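Local coordinates for fructose transport system repressor FruR (Pseudomonas putida, PDB 3O74), which regulates transcription as the dual regulator Cra, a LacI-family DNA-binding protein whose preferred effector is fructose 1-phosphate, at the interface of chains A and B. Coordinates in Å, arbitrary orientation; residue numbers count along the deposited sequence, not the author numbering. Chains: chain A/B, Fructose transport system repressor FruR.

Contact 1: the interface of chains A and B. Residues chain A 39, 41, 46, 49; chain B 29, 34.
The guanidinium of B:Arg29 reaches into chain A and meets the carboxylate of A:Asp41 tip to tip. Its terminal NH1 lies 2.7 Å from OD1 of A:Asp41 in a salt bridge that is also hydrogen-bonded. OD1 is approached nearly along its C-O axis, and it lies well out of the guanidinium plane, with the carboxylate turned 89° against that plane, so the pair meets end-on and steeply, not in the flat, two-pronged form. NH2, the other terminal nitrogen, makes a weak hydrogen bond of 2.9 Å to the backbone carbonyl O of A:Ser39.

The hydroxyl OG of A:Ser46 sits over one face of the same group, toward the rim, 3.3 Å from NE of B:Arg29. At the edge of the guanidinium, in its plane, a water bridges NE and NH2 to the backbone O of A:Ser46, 2.9 Å from the water. NE2 of B:Gln34 is hydrogen-bonded to this water almost straight, at 175°. The water therefore ties two side chains of chain B to the helix backbone of chain A and may help fix the rotation of the guanidinium.

Beyond it, the amides of A:Gln49 and B:Gln34 cross at about a right angle. As modelled, their OE1 atoms stand 2.9 Å apart, a clash of two acceptors, which leaves the flip of one amide in doubt; the orientation of B:Gln34 that gives its NE2 to the water suits that bond.

B:Arg29 starts with CG anti to the backbone N (chi1 -178°) and bends at chi3, which turns the guanidinium across A:Ser46 toward A:Asp41. It projects from near the end of helix 15-30, while B:Gln34 begins strand 34-39. On chain A the contact runs from the end of strand 34-39, through the following loop, to the first half of helix 44-56.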
loop_
_atom_site.group_PDB
_atom_site.type_symbol
_atom_site.label_atom_id
_atom_site.label_comp_id
_atom_site.label_asym_id
_atom_site.label_seq_id
_atom_site.Cartn_x
_atom_site.Cartn_y
_atom_site.Cartn_z
ATOM N N SER A 39 1.326 -9.830 8.692
ATOM C CA SER A 39 1.440 -8.560 9.408
ATOM C C SER A 39 1.227 -8.708 10.910
ATOM O O SER A 39 0.345 -9.442 11.353
ATOM C CB SER A 39 0.467 -7.530 8.845
ATOM O OG SER A 39 0.309 -6.453 9.748
ATOM N N ASP A 41 0.998 -5.833 12.976
ATOM C CA ASP A 41 0.375 -4.611 13.487
ATOM C C ASP A 41 1.259 -3.949 14.537
ATOM O O ASP A 41 0.781 -3.149 15.343
ATOM C CB ASP A 41 -0.997 -4.908 14.099
ATOM C CG ASP A 41 -1.963 -5.511 13.105
ATOM O OD1 ASP A 41 -2.637 -6.502 13.459
ATOM O OD2 ASP A 41 -2.048 -4.998 11.971
ATOM N N SER A 46 0.969 -10.498 18.504
ATOM C CA SER A 46 0.621 -10.895 17.147
ATOM C C SER A 46 1.856 -11.416 16.414
ATOM O O SER A 46 1.792 -12.418 15.704
ATOM C CB SER A 46 0.006 -9.721 16.383
ATOM O OG SER A 46 -1.175 -9.258 17.015
ATOM N N GLN A 49 2.772 -15.025 17.524
ATOM C CA GLN A 49 1.912 -16.023 16.904
ATOM C C GLN A 49 2.381 -16.308 15.480
ATOM O O GLN A 49 2.350 -17.451 15.024
ATOM C CB GLN A 49 0.457 -15.549 16.898
ATOM C CG GLN A 49 -0.119 -15.278 18.281
ATOM C CD GLN A 49 -1.472 -14.592 18.226
ATOM O OE1 GLN A 49 -2.195 -14.693 17.234
ATOM N NE2 GLN A 49 -1.821 -13.886 19.297
ATOM N N ARG B 29 -7.670 -12.815 13.084
ATOM C CA ARG B 29 -6.941 -12.969 14.340
ATOM C C ARG B 29 -7.885 -13.091 15.534
ATOM O O ARG B 29 -7.675 -13.920 16.420
ATOM C CB ARG B 29 -5.973 -11.802 14.540
ATOM C CG ARG B 29 -5.137 -11.898 15.805
ATOM C CD ARG B 29 -4.081 -10.803 15.861
ATOM N NE ARG B 29 -3.052 -10.974 14.839
ATOM C CZ ARG B 29 -2.835 -10.122 13.841
ATOM N NH1 ARG B 29 -3.570 -9.025 13.729
ATOM N NH2 ARG B 29 -1.873 -10.363 12.957
ATOM N N GLN B 34 -4.728 -17.180 11.406
ATOM C CA GLN B 34 -3.667 -16.332 10.869
ATOM C C GLN B 34 -3.874 -16.161 9.365
ATOM O O GLN B 34 -4.367 -17.062 8.694
ATOM C CB GLN B 34 -2.291 -16.941 11.146
ATOM C CG GLN B 34 -2.031 -17.287 12.609
ATOM C CD GLN B 34 -1.909 -16.059 13.493
ATOM O OE1 GLN B 34 -2.379 -16.049 14.630
ATOM N NE2 GLN B 34 -1.276 -15.015 12.970
HETATM O O HOH W 1 -0.812 -12.626 14.555
#

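Contact 2: the interface of chains A and B. Residues chain A 36, 53-54, 57; chain B 2, 4, 36, 54, 57, 59.
A:Arg57 lies across chain B with its guanidinium over the tip of B:Leu36, and these two residues bury more surface than any others here. The methyl CD1 of B:Leu36 sits on one face of the guanidinium, offset toward the rim and 3.6 Å from NE of A:Arg57. Bends at chi2 and chi3 carry the A:Arg57 chain on to B:Thr4, where NH2 is 2.9 Å from the hydroxyl OG1, a hydrogen bond from the arginine N-H. This side chain is poorly ordered, so the details of its grip are tentative.

OG1 of B:Thr4 is also hydrogen-bonded to OG1 of B:Thr2, at 2.8 Å. B:Thr4 holds its hydroxyl between the backbone N and the carbonyl carbon (chi1 66°), leaving the methyl CG2 to face A:Leu53.

The other branch of B:Leu36 meets chain A tip to tip: its CD2 is 3.4 Å from CD2 of A:Leu53, a tight packing of methyls. A:Leu53 uses its second methyl as well, placing CD1 3.4 Å from CG2 of B:Thr4. CD2 of B:Leu36 also touches the ring tip of A:Phe54, 3.9 Å from CZ. The twin of this last contact has A:Leu36 CD2 at 3.8 Å from CZ of B:Phe54. The ring edges of A:Phe54 and B:Phe54 rest on CB of A:Leu36 and B:Leu36 respectively, which may support each leucine from behind.

B:Arg57, the third main contributor, is also poorly ordered. Its aliphatic part crosses that of A:Arg57 at a slant near the two-fold axis, with the guanidinium planes tentatively 40° apart. The like charges lie near each other, and their repulsion may contribute to the disorder and to the different bends of the two copies. The leucines, edged by the phenylalanine rings and overlain by the arginine chains, join the two subunits, probably as the dimer typical of LacI-family regulators.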
loop_
_atom_site.group_PDB
_atom_site.type_symbol
_atom_site.label_atom_id
_atom_site.label_comp_id
_atom_site.label_asym_id
_atom_site.label_seq_id
_atom_site.Cartn_x
_atom_site.Cartn_y
_atom_site.Cartn_z
ATOM N N LEU A 36 5.684 -15.585 1.242
ATOM C CA LEU A 36 4.462 -15.456 2.024
ATOM C C LEU A 36 4.610 -14.312 3.020
ATOM O O LEU A 36 5.603 -14.225 3.743
ATOM C CB LEU A 36 4.149 -16.756 2.760
ATOM C CG LEU A 36 3.789 -17.976 1.912
ATOM C CD1 LEU A 36 3.766 -19.226 2.783
ATOM C CD2 LEU A 36 2.454 -17.785 1.197
ATOM N N LEU A 53 4.013 -19.667 12.922
ATOM C CA LEU A 53 3.495 -19.945 11.588
ATOM C C LEU A 53 4.604 -20.321 10.613
ATOM O O LEU A 53 4.576 -21.393 10.012
ATOM C CB LEU A 53 2.729 -18.733 11.058
ATOM C CG LEU A 53 1.514 -19.031 10.185
ATOM C CD1 LEU A 53 0.518 -19.870 10.962
ATOM C CD2 LEU A 53 0.872 -17.738 9.715
ATOM N N PHE A 54 5.576 -19.428 10.452
ATOM C CA PHE A 54 6.720 -19.692 9.588
ATOM C C PHE A 54 7.672 -20.673 10.263
ATOM O O PHE A 54 8.664 -21.107 9.672
ATOM C CB PHE A 54 7.434 -18.390 9.228
ATOM C CG PHE A 54 6.567 -17.420 8.481
ATOM C CD1 PHE A 54 6.057 -16.295 9.108
ATOM C CD2 PHE A 54 6.251 -17.643 7.151
ATOM C CE1 PHE A 54 5.256 -15.406 8.418
ATOM C CE2 PHE A 54 5.450 -16.758 6.456
ATOM C CZ PHE A 54 4.951 -15.638 7.089
ATOM N N ARG A 57 5.327 -23.775 8.860
ATOM C CA ARG A 57 5.418 -23.799 7.401
ATOM C C ARG A 57 6.785 -24.284 6.944
ATOM O O ARG A 57 6.946 -24.742 5.811
ATOM C CB ARG A 57 5.160 -22.401 6.832
ATOM C CG ARG A 57 3.723 -21.936 6.955
ATOM C CD ARG A 57 2.981 -22.122 5.645
ATOM N NE ARG A 57 1.564 -22.479 5.776
ATOM C CZ ARG A 57 0.864 -22.521 6.908
ATOM N NH1 ARG A 57 1.415 -22.215 8.074
ATOM N NH2 ARG A 57 -0.416 -22.868 6.869
ATOM N N THR B 2 -5.310 -26.113 9.618
ATOM C CA THR B 2 -4.119 -25.337 9.945
ATOM C C THR B 2 -4.463 -24.046 10.681
ATOM O O THR B 2 -3.587 -23.381 11.240
ATOM C CB THR B 2 -3.335 -24.973 8.672
ATOM O OG1 THR B 2 -4.185 -24.232 7.789
ATOM C CG2 THR B 2 -2.850 -26.227 7.962
ATOM N N THR B 4 -5.161 -21.371 9.304
ATOM C CA THR B 4 -4.583 -20.282 8.541
ATOM C C THR B 4 -5.428 -20.079 7.296
ATOM O O THR B 4 -5.980 -21.033 6.739
ATOM C CB THR B 4 -3.126 -20.572 8.138
ATOM O OG1 THR B 4 -3.090 -21.676 7.227
ATOM C CG2 THR B 4 -2.294 -20.914 9.361
ATOM N N LEU B 36 -2.121 -15.538 5.656
ATOM C CA LEU B 36 -0.926 -15.503 4.827
ATOM C C LEU B 36 -1.260 -14.853 3.494
ATOM O O LEU B 36 -2.206 -15.247 2.810
ATOM C CB LEU B 36 -0.357 -16.902 4.613
ATOM C CG LEU B 36 0.166 -17.616 5.861
ATOM C CD1 LEU B 36 0.562 -19.045 5.525
ATOM C CD2 LEU B 36 1.335 -16.857 6.473
ATOM N N PHE B 54 -0.706 -22.556 -1.700
ATOM C CA PHE B 54 -1.737 -22.521 -0.669
ATOM C C PHE B 54 -2.447 -23.854 -0.486
ATOM O O PHE B 54 -3.033 -24.111 0.567
ATOM C CB PHE B 54 -2.740 -21.397 -0.929
ATOM C CG PHE B 54 -2.234 -20.045 -0.525
ATOM C CD1 PHE B 54 -2.020 -19.056 -1.467
ATOM C CD2 PHE B 54 -1.941 -19.774 0.803
ATOM C CE1 PHE B 54 -1.546 -17.812 -1.092
ATOM C CE2 PHE B 54 -1.463 -18.532 1.188
ATOM C CZ PHE B 54 -1.264 -17.548 0.239
ATOM N N ARG B 57 0.204 -25.874 1.506
ATOM C CA ARG B 57 0.196 -25.232 2.819
ATOM C C ARG B 57 -0.994 -25.696 3.646
ATOM O O ARG B 57 -0.978 -25.619 4.875
ATOM C CB ARG B 57 0.142 -23.712 2.663
ATOM C CG ARG B 57 1.477 -23.023 2.827
ATOM C CD ARG B 57 2.563 -23.727 2.044
ATOM N NE ARG B 57 3.890 -23.331 2.503
ATOM C CZ ARG B 57 5.026 -23.836 2.033
ATOM N NH1 ARG B 57 5.000 -24.761 1.083
ATOM N NH2 ARG B 57 6.188 -23.415 2.514
ATOM N N CYS B 59 -4.106 -24.343 3.775
ATOM C CA CYS B 59 -4.888 -23.279 4.388
ATOM C C CYS B 59 -6.354 -23.700 4.467
ATOM O O CYS B 59 -6.845 -24.417 3.599
ATOM C CB CYS B 59 -4.743 -21.970 3.608
ATOM S SG CYS B 59 -3.076 -21.270 3.634
#

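Contact 1 and contact 2 lie about 12 Å apart, measured between the centres of their C-alpha atoms, along one two-fold symmetric interface. Both draw on strand 34-39 of each chain and on helix 44-56 of chain A, with A:Ser46 and A:Gln49 of the helix in contact 1 and A:Leu53 and A:Phe54, further along it, in contact 2. The charged, water-bridged patch thus flanks a mixed patch with leucine packing nearer the axis, where A:Arg57 and B:Arg57 come together. With the symmetry twin of contact 1 included, such flanks would help set the register of the two subunits.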